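Lin1840 protein (Listeria innocua serovar 6a, PDB 4ZO9) probably hydrolyses terminal, non-reducing beta-D-glucosyl residues to release beta-D-glucose, as a family 3 glycoside hydrolase. Local coordinates at residues D91-Y96 against G407-Y412; I102-G107 against G148-S153. The protein carries 2 engineered substitutions. All coordinates share one frame; numbering follows the deposited sequence.

Contacts 1 and 2 sit side by side, centres about 11 Å apart, and each sends a side chain to the same beta-D-glucopyranose. D91 in contact 1 takes its O4, while R149 in contact 2 donates to O2 and O3, and E473, H192 and K191 also bind the sugar. Between the contacts the closest polar approach is W409 NE1 to E152 OE2, 2.9 Å. Farther from the glucose, H94 CE1 of contact 1 lies 3.6 Å from I102 CG2 of contact 2, and G408 O lies 3.5 Å from M151 CE. Contact 1 thus joins the two domains at the glucose site, and contact 2 ties helix 103-109 to the loop carrying R149 and E152, both beside W409.

Contact 1. Residues D91-Y96 against G407-Y412; sequences DVIHGY and GGWNVY. With BGC (beta-D-glucopyranose), chain C.
Two irregular loops run past each other, with I93 and W409 at 6.4 Å between CA atoms and Y96 and Y412 at 5.7 Å. Residues 91-96 follow strand 87-90 of the TIM-barrel-type domain; residues 407-412 come from the C-terminal domain, so D91 and W409 bring both domains to the glucose site of a family 3 glycosidase. At the sugar end the D91 carboxylate turns 57° from the W409 indole, with OD2 3.4 Å from CZ3 of W409. D91 OD1 accepts the O4 hydroxyl of the glucose at 2.8 Å, while CZ2 and CH2 of W409 lean on sugar C2. I93 fills in behind, its CG1 against CB of W409.

Farther along, H94 carries its ring on a chi1 of 58°, CG lodged between backbone N and carbonyl carbon, and this swings NE2 across to donate to G408 O at 2.6 Å. ND1 pairs with the carbonyl of F100, so both ring nitrogens face carbonyl oxygens, which would suit a doubly protonated imidazole. At the far end Y96 and Y412 form an offset stack, centroids 4.6 Å apart and planes 27° apart. CE1 of Y96 sits over the Y412 ring near CG, and in return CB of Y412 makes a CH-pi contact with a face of Y96, whose hydroxyl is held by D129 and H131. OH of Y412 bonds to S63 O and receives a 3.0 Å hydrogen bond from a water, which in turn accepts one from D91 N, also at 3.0 Å.

Contact 2. Residues I102-G107 against G148-S153; sequences IPLALG and GRVMES. With BGC (beta-D-glucopyranose), chain C.
P103 and L104, at the start of helix 103-109, press against the carbonyls of M151, E152 and S153, in the loop after barrel strand 133-134, which includes a short 3-10 turn. I102 is the N-cap residue. P103 has no proton to give, but the next amide, L104 N, donates to M151 O at 3.2 Å, reaching it from above the carbonyl plane; an amide of the first helical turn thereby gains an acceptor from a separate loop segment.

The L104 side chain runs over a rim of carbonyls. Its CB lies 3.4 Å from S153 O, with V150 O only slightly farther; CG stays near both. The chain then forks: CD1 keeps to S153 O, and CD2 turns to V150 O at 3.5 Å and to the V150 side chain. M151, bent at chi2 and chi3, crosses I102 at about a right angle and sets CE 3.8 Å from CG2 of I102.

On the pocket side of the same turn, R149 grips E152 side-on: NE meets OE2 at 2.7 Å, nearly straight at 171°, and NH2 meets OE1. NH1, which also bonds to Y196 OH, donates to glucose O2 at 2.8 Å, while NH2 also reaches O3 at 3.0 Å. The carboxylate thus fixes the guanidinium's rotation and probably balances its charge, consistent with NH1 and NH2 being held in place for the O2 and O3 hydroxyls.

Contact 1. Residues D91-Y96 against G407-Y412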
ATOM      1  N   ASP A  91     -26.429 -12.984  -8.061  1.00  8.45           N
ATOM      2  CA  ASP A  91     -25.549 -12.900  -6.900  1.00  9.66           C
ATOM      3  C   ASP A  91     -26.099 -13.713  -5.686  1.00 10.91           C
ATOM      4  O   ASP A  91     -26.952 -13.236  -4.953  1.00 10.16           O
ATOM      5  CB  ASP A  91     -25.364 -11.426  -6.517  1.00  9.44           C
ATOM      6  CG  ASP A  91     -24.555 -10.655  -7.552  1.00  9.08           C
ATOM      7  OD1 ASP A  91     -23.403 -11.039  -7.771  1.00 12.94           O
ATOM      8  OD2 ASP A  91     -25.018  -9.649  -8.114  1.00  8.36           O
ATOM      9  N   VAL A  92     -25.633 -14.949  -5.524  1.00 10.85           N
ATOM     10  CA  VAL A  92     -25.911 -15.758  -4.341  1.00  9.38           C
ATOM     11  C   VAL A  92     -24.529 -15.945  -3.729  1.00  9.54           C
ATOM     12  O   VAL A  92     -23.719 -16.770  -4.130  1.00  9.95           O
ATOM     13  CB  VAL A  92     -26.661 -17.076  -4.682  1.00  9.89           C
ATOM     14  CG1 VAL A  92     -27.262 -17.686  -3.432  1.00  9.82           C
ATOM     15  CG2 VAL A  92     -27.771 -16.782  -5.741  1.00  9.55           C
ATOM     16  N   ILE A  93     -24.270 -15.066  -2.787  1.00  9.86           N
ATOM     17  CA  ILE A  93     -22.950 -14.851  -2.251  1.00 10.67           C
ATOM     18  C   ILE A  93     -22.722 -15.638  -0.961  1.00  9.66           C
ATOM     19  O   ILE A  93     -21.706 -16.261  -0.780  1.00 11.56           O
ATOM     20  CB  ILE A  93     -22.741 -13.367  -1.972  1.00  9.56           C
ATOM     21  CG1 ILE A  93     -22.985 -12.571  -3.228  1.00 10.05           C
ATOM     22  CG2 ILE A  93     -21.311 -13.140  -1.413  1.00 10.42           C
ATOM     23  CD1 ILE A  93     -22.290 -13.132  -4.495  1.00  9.75           C
ATOM     24  N   HIS A  94     -23.639 -15.507  -0.051  1.00  8.16           N
ATOM     25  CA  HIS A  94     -23.605 -16.284   1.177  1.00  8.59           C
ATOM     26  C   HIS A  94     -25.040 -16.703   1.583  1.00  9.05           C
ATOM     27  O   HIS A  94     -25.452 -16.601   2.745  1.00 10.70           O
ATOM     28  CB  HIS A  94     -22.892 -15.474   2.286  1.00  8.66           C
ATOM     29  CG  HIS A  94     -23.506 -14.136   2.596  1.00  8.81           C
ATOM     30  ND1 HIS A  94     -24.157 -13.881   3.782  1.00  9.40           N
ATOM     31  CD2 HIS A  94     -23.548 -12.974   1.901  1.00  8.94           C
ATOM     32  CE1 HIS A  94     -24.575 -12.626   3.802  1.00  8.07           C
ATOM     33  NE2 HIS A  94     -24.212 -12.051   2.675  1.00  8.09           N
ATOM     34  N   GLY A  95     -25.749 -17.256   0.625  1.00  9.12           N
ATOM     35  CA  GLY A  95     -27.134 -17.650   0.824  1.00  9.20           C
ATOM     36  C   GLY A  95     -28.116 -16.934  -0.056  1.00 10.64           C
ATOM     37  O   GLY A  95     -27.892 -15.769  -0.508  1.00 10.55           O
ATOM     38  N   TYR A  96     -29.248 -17.607  -0.279  1.00 11.76           N
ATOM     39  CA  TYR A  96     -30.312 -17.041  -1.078  1.00 12.86           C
ATOM     40  C   TYR A  96     -31.367 -16.389  -0.187  1.00 15.49           C
ATOM     41  O   TYR A  96     -31.343 -15.176   0.025  1.00 19.10           O
ATOM     42  CB  TYR A  96     -30.884 -18.100  -2.047  1.00 14.21           C
ATOM     43  CG  TYR A  96     -31.812 -17.508  -3.097  1.00 13.68           C
ATOM     44  CD1 TYR A  96     -31.328 -16.686  -4.126  1.00 11.97           C
ATOM     45  CD2 TYR A  96     -33.199 -17.744  -3.036  1.00 12.46           C
ATOM     46  CE1 TYR A  96     -32.202 -16.099  -5.041  1.00 11.83           C
ATOM     47  CE2 TYR A  96     -34.054 -17.193  -3.963  1.00 11.52           C
ATOM     48  CZ  TYR A  96     -33.569 -16.373  -4.969  1.00 13.33           C
ATOM     49  OH  TYR A  96     -34.491 -15.792  -5.893  1.00 13.91           O
ATOM     50  N   GLY A 407     -26.039  -9.214   6.681  1.00 13.33           N
ATOM     51  CA  GLY A 407     -24.774  -8.944   6.045  1.00 11.08           C
ATOM     52  C   GLY A 407     -24.910  -8.181   4.759  1.00 10.65           C
ATOM     53  O   GLY A 407     -26.001  -8.087   4.202  1.00 12.61           O
ATOM     54  N   GLY A 408     -23.809  -7.634   4.274  1.00  9.39           N
ATOM     55  CA  GLY A 408     -23.776  -7.154   2.883  1.00 10.30           C
ATOM     56  C   GLY A 408     -23.953  -8.318   1.875  1.00 12.78           C
ATOM     57  O   GLY A 408     -23.839  -9.522   2.220  1.00 10.86           O
ATOM     58  N   TRP A 409     -24.236  -7.942   0.631  1.00 13.61           N
ATOM     59  CA  TRP A 409     -24.374  -8.886  -0.454  1.00 12.56           C
ATOM     60  C   TRP A 409     -25.415  -9.952  -0.082  1.00 13.93           C
ATOM     61  O   TRP A 409     -25.221 -11.148  -0.205  1.00 15.77           O
ATOM     62  CB  TRP A 409     -22.999  -9.429  -0.873  1.00 10.92           C
ATOM     63  CG  TRP A 409     -22.322  -8.534  -1.875  1.00  9.87           C
ATOM     64  CD1 TRP A 409     -21.153  -7.848  -1.688  1.00  9.35           C
ATOM     65  CD2 TRP A 409     -22.802  -8.168  -3.193  1.00 10.65           C
ATOM     66  NE1 TRP A 409     -20.877  -7.115  -2.790  1.00 11.22           N
ATOM     67  CE2 TRP A 409     -21.873  -7.275  -3.729  1.00 10.71           C
ATOM     68  CE3 TRP A 409     -23.921  -8.557  -3.980  1.00 10.90           C
ATOM     69  CZ2 TRP A 409     -21.982  -6.761  -5.050  1.00 11.71           C
ATOM     70  CZ3 TRP A 409     -24.085  -8.005  -5.272  1.00  8.75           C
ATOM     71  CH2 TRP A 409     -23.118  -7.127  -5.801  1.00 11.00           C
ATOM     72  N   ASN A 410     -26.524  -9.446   0.423  1.00 16.25           N
ATOM     73  CA  ASN A 410     -27.728 -10.207   0.701  1.00 13.60           C
ATOM     74  C   ASN A 410     -28.796  -9.715  -0.245  1.00 11.89           C
ATOM     75  O   ASN A 410     -29.535  -8.839   0.075  1.00 10.69           O
ATOM     76  CB  ASN A 410     -28.187 -10.027   2.147  1.00 14.23           C
ATOM     77  CG  ASN A 410     -29.594 -10.560   2.375  1.00 15.50           C
ATOM     78  OD1 ASN A 410     -30.009 -11.526   1.767  1.00 18.45           O
ATOM     79  ND2 ASN A 410     -30.334  -9.911   3.240  1.00 20.30           N
ATOM     80  N   VAL A 411     -28.834 -10.258  -1.443  1.00 13.00           N
ATOM     81  CA  VAL A 411     -29.623  -9.674  -2.471  1.00 11.80           C
ATOM     82  C   VAL A 411     -31.070 -10.140  -2.369  1.00 13.00           C
ATOM     83  O   VAL A 411     -31.924  -9.420  -2.761  1.00 10.81           O
ATOM     84  CB  VAL A 411     -29.033  -9.949  -3.859  1.00 12.53           C
ATOM     85  CG1 VAL A 411     -29.944  -9.365  -4.913  1.00 12.12           C
ATOM     86  CG2 VAL A 411     -27.620  -9.281  -3.933  1.00 13.23           C
ATOM     87  N   TYR A 412     -31.314 -11.307  -1.784  1.00 14.44           N
ATOM     88  CA  TYR A 412     -32.639 -11.930  -1.792  1.00 14.95           C
ATOM     89  C   TYR A 412     -33.240 -12.200  -0.408  1.00 17.17           C
ATOM     90  O   TYR A 412     -34.445 -12.390  -0.282  1.00 18.18           O
ATOM     91  CB  TYR A 412     -32.573 -13.211  -2.639  1.00 15.38           C
ATOM     92  CG  TYR A 412     -32.275 -12.936  -4.118  1.00 14.31           C
ATOM     93  CD1 TYR A 412     -33.308 -12.603  -4.995  1.00 15.83           C
ATOM     94  CD2 TYR A 412     -30.976 -12.994  -4.624  1.00 12.44           C
ATOM     95  CE1 TYR A 412     -33.050 -12.318  -6.322  1.00 16.52           C
ATOM     96  CE2 TYR A 412     -30.693 -12.717  -5.950  1.00 12.67           C
ATOM     97  CZ  TYR A 412     -31.743 -12.389  -6.807  1.00 17.01           C
ATOM     98  OH  TYR A 412     -31.536 -12.108  -8.146  1.00 16.92           O
TER
HETATM   99  C2  BGC C   2     -20.494  -6.521  -8.525  0.50  8.26           C
HETATM  100  C3  BGC C   2     -20.138  -7.969  -8.863  0.50  8.19           C
HETATM  101  C4  BGC C   2     -21.431  -8.669  -9.211  0.50  7.76           C
HETATM  102  C5  BGC C   2     -21.846  -8.214 -10.620  0.50  8.44           C
HETATM  103  C6  BGC C   2     -23.280  -8.634 -10.911  0.50  8.81           C
HETATM  104  C1  BGC C   2     -21.341  -5.890  -9.669  0.50  8.52           C
HETATM  105  O2  BGC C   2     -19.313  -5.751  -8.287  0.50  8.59           O
HETATM  106  O3  BGC C   2     -19.518  -8.627  -7.762  0.50  7.55           O
HETATM  107  O4  BGC C   2     -21.234 -10.036  -9.166  0.50  5.00           O
HETATM  108  O5  BGC C   2     -21.600  -6.749 -10.820  0.50  9.01           O
HETATM  109  O6  BGC C   2     -24.110  -7.853 -10.061  0.50 10.35           O
HETATM  110  O   HOH W   1     -27.499 -12.501  -2.384  1.00 24.23           O
HETATM  111  O   HOH W   2     -28.733 -11.120  -8.330  1.00 24.26           O
HETATM  112  O   HOH W   3     -26.132 -13.855  -0.262  1.00 18.54           O
HETATM  113  O   HOH W   4     -29.417 -13.280  -0.287  1.00 17.68           O

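Contact 2. Residues I102-G107 against G148-S153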
ATOM      1  N   ILE A 102     -21.505 -14.096   6.391  1.00 10.00           N
ATOM      2  CA  ILE A 102     -20.760 -13.479   5.287  1.00  8.99           C
ATOM      3  C   ILE A 102     -19.464 -14.259   4.998  1.00  8.65           C
ATOM      4  O   ILE A 102     -18.931 -14.941   5.937  1.00 11.35           O
ATOM      5  CB  ILE A 102     -20.455 -11.992   5.535  1.00  9.82           C
ATOM      6  CG1 ILE A 102     -19.709 -11.783   6.844  1.00  9.62           C
ATOM      7  CG2 ILE A 102     -21.759 -11.181   5.475  1.00 12.05           C
ATOM      8  CD1 ILE A 102     -19.071 -10.429   6.963  1.00  9.84           C
ATOM      9  N   PRO A 103     -18.967 -14.216   3.738  1.00  7.14           N
ATOM     10  CA  PRO A 103     -17.811 -15.086   3.475  1.00  7.49           C
ATOM     11  C   PRO A 103     -16.652 -14.975   4.431  1.00  7.93           C
ATOM     12  O   PRO A 103     -15.968 -15.957   4.639  1.00  9.17           O
ATOM     13  CB  PRO A 103     -17.408 -14.698   2.070  1.00  7.79           C
ATOM     14  CG  PRO A 103     -18.745 -14.462   1.417  1.00  7.65           C
ATOM     15  CD  PRO A 103     -19.565 -13.762   2.481  1.00  7.44           C
ATOM     16  N   LEU A 104     -16.385 -13.768   4.947  1.00  8.13           N
ATOM     17  CA  LEU A 104     -15.195 -13.537   5.784  1.00  6.89           C
ATOM     18  C   LEU A 104     -15.398 -14.279   7.096  1.00  6.52           C
ATOM     19  O   LEU A 104     -14.468 -14.822   7.672  1.00  7.45           O
ATOM     20  CB  LEU A 104     -15.018 -12.043   6.018  1.00  6.94           C
ATOM     21  CG  LEU A 104     -13.682 -11.639   6.704  1.00  7.22           C
ATOM     22  CD1 LEU A 104     -12.448 -12.254   6.057  1.00  7.22           C
ATOM     23  CD2 LEU A 104     -13.640 -10.127   6.745  1.00  7.04           C
ATOM     24  N   ALA A 105     -16.649 -14.342   7.550  1.00  7.27           N
ATOM     25  CA  ALA A 105     -16.988 -15.094   8.727  1.00  7.11           C
ATOM     26  C   ALA A 105     -16.844 -16.585   8.386  1.00  7.07           C
ATOM     27  O   ALA A 105     -16.265 -17.342   9.161  1.00  8.41           O
ATOM     28  CB  ALA A 105     -18.387 -14.787   9.170  1.00  7.47           C
ATOM     29  N   LEU A 106     -17.300 -17.019   7.208  1.00  7.63           N
ATOM     30  CA  LEU A 106     -17.096 -18.415   6.798  1.00  7.69           C
ATOM     31  C   LEU A 106     -15.556 -18.707   6.716  1.00  7.66           C
ATOM     32  O   LEU A 106     -15.104 -19.816   7.054  1.00  6.41           O
ATOM     33  CB  LEU A 106     -17.831 -18.723   5.500  1.00  8.03           C
ATOM     34  CG  LEU A 106     -19.385 -18.575   5.534  1.00  7.83           C
ATOM     35  CD1 LEU A 106     -19.978 -18.713   4.155  1.00  8.28           C
ATOM     36  CD2 LEU A 106     -20.030 -19.594   6.454  1.00  7.52           C
ATOM     37  N   GLY A 107     -14.752 -17.737   6.332  1.00  7.82           N
ATOM     38  CA  GLY A 107     -13.271 -17.951   6.399  1.00  8.36           C
ATOM     39  C   GLY A 107     -12.870 -18.390   7.835  1.00  9.00           C
ATOM     40  O   GLY A 107     -12.179 -19.376   8.007  1.00  9.01           O
ATOM     41  N   GLY A 148     -14.395  -2.134   1.511  1.00  7.15           N
ATOM     42  CA  GLY A 148     -15.639  -2.743   1.888  1.00  7.04           C
ATOM     43  C   GLY A 148     -15.814  -4.167   1.477  1.00  7.52           C
ATOM     44  O   GLY A 148     -16.514  -4.919   2.164  1.00 10.11           O
ATOM     45  N   ARG A 149     -15.191  -4.576   0.369  1.00  8.48           N
ATOM     46  CA  ARG A 149     -15.442  -5.908  -0.166  1.00  7.23           C
ATOM     47  C   ARG A 149     -14.654  -7.015   0.542  1.00  7.10           C
ATOM     48  O   ARG A 149     -14.743  -8.156   0.134  1.00  7.40           O
ATOM     49  CB  ARG A 149     -15.255  -5.975  -1.655  1.00  6.79           C
ATOM     50  CG  ARG A 149     -15.918  -4.831  -2.303  1.00  7.19           C
ATOM     51  CD  ARG A 149     -16.037  -4.996  -3.788  1.00  6.50           C
ATOM     52  NE  ARG A 149     -17.030  -6.004  -4.089  1.00  6.81           N
ATOM     53  CZ  ARG A 149     -17.584  -6.229  -5.266  1.00  6.36           C
ATOM     54  NH1 ARG A 149     -17.314  -5.468  -6.310  1.00  5.97           N
ATOM     55  NH2 ARG A 149     -18.499  -7.200  -5.355  1.00  6.52           N
ATOM     56  N   VAL A 150     -13.927  -6.724   1.622  1.00  7.64           N
ATOM     57  CA  VAL A 150     -13.354  -7.819   2.452  1.00  6.81           C
ATOM     58  C   VAL A 150     -14.376  -8.808   2.952  1.00  6.44           C
ATOM     59  O   VAL A 150     -14.063  -9.968   3.242  1.00  5.51           O
ATOM     60  CB  VAL A 150     -12.539  -7.297   3.665  1.00  6.92           C
ATOM     61  CG1 VAL A 150     -11.280  -6.575   3.161  1.00  7.36           C
ATOM     62  CG2 VAL A 150     -13.356  -6.381   4.553  1.00  7.12           C
ATOM     63  N   MET A 151     -15.599  -8.338   3.148  1.00  7.51           N
ATOM     64  CA  MET A 151     -16.689  -9.205   3.629  1.00  8.05           C
ATOM     65  C   MET A 151     -16.976 -10.394   2.734  1.00  7.15           C
ATOM     66  O   MET A 151     -17.501 -11.374   3.180  1.00  8.65           O
ATOM     67  CB  MET A 151     -17.982  -8.408   3.772  1.00  8.36           C
ATOM     68  CG  MET A 151     -18.483  -7.783   2.491  1.00  8.28           C
ATOM     69  SD  MET A 151     -20.275  -7.992   2.250  1.00 10.24           S
ATOM     70  CE  MET A 151     -20.310  -9.777   2.289  1.00 11.01           C
ATOM     71  N   GLU A 152     -16.618 -10.281   1.466  1.00  8.08           N
ATOM     72  CA  GLU A 152     -16.915 -11.298   0.395  1.00  7.55           C
ATOM     73  C   GLU A 152     -15.752 -12.308   0.207  1.00  6.79           C
ATOM     74  O   GLU A 152     -15.894 -13.348  -0.388  1.00  8.26           O
ATOM     75  CB  GLU A 152     -17.107 -10.558  -0.924  1.00  7.57           C
ATOM     76  CG  GLU A 152     -18.341  -9.687  -1.084  1.00  7.27           C
ATOM     77  CD  GLU A 152     -18.177  -8.734  -2.259  1.00  7.41           C
ATOM     78  OE1 GLU A 152     -18.167  -9.265  -3.398  1.00  8.03           O
ATOM     79  OE2 GLU A 152     -18.076  -7.461  -2.070  1.00  6.83           O
ATOM     80  N   SER A 153     -14.603 -11.978   0.763  1.00  6.47           N
ATOM     81  CA  SER A 153     -13.426 -12.822   0.691  1.00  6.96           C
ATOM     82  C   SER A 153     -13.423 -13.658   1.933  1.00  7.13           C
ATOM     83  O   SER A 153     -14.110 -13.313   2.947  1.00  6.61           O
ATOM     84  CB  SER A 153     -12.188 -11.952   0.654  1.00  7.24           C
ATOM     85  OG  SER A 153     -10.972 -12.702   0.622  1.00  8.04           O
TER
HETATM   86  C2  BGC C   2     -20.494  -6.521  -8.525  0.50  8.26           C
HETATM   87  C3  BGC C   2     -20.138  -7.969  -8.863  0.50  8.19           C
HETATM   88  C4  BGC C   2     -21.431  -8.669  -9.211  0.50  7.76           C
HETATM   89  C5  BGC C   2     -21.846  -8.214 -10.620  0.50  8.44           C
HETATM   90  C6  BGC C   2     -23.280  -8.634 -10.911  0.50  8.81           C
HETATM   91  C1  BGC C   2     -21.341  -5.890  -9.669  0.50  8.52           C
HETATM   92  O2  BGC C   2     -19.313  -5.751  -8.287  0.50  8.59           O
HETATM   93  O3  BGC C   2     -19.518  -8.627  -7.762  0.50  7.55           O
HETATM   94  O4  BGC C   2     -21.234 -10.036  -9.166  0.50  5.00           O
HETATM   95  O5  BGC C   2     -21.600  -6.749 -10.820  0.50  9.01           O
HETATM   96  O6  BGC C   2     -24.110  -7.853 -10.061  0.50 10.35           O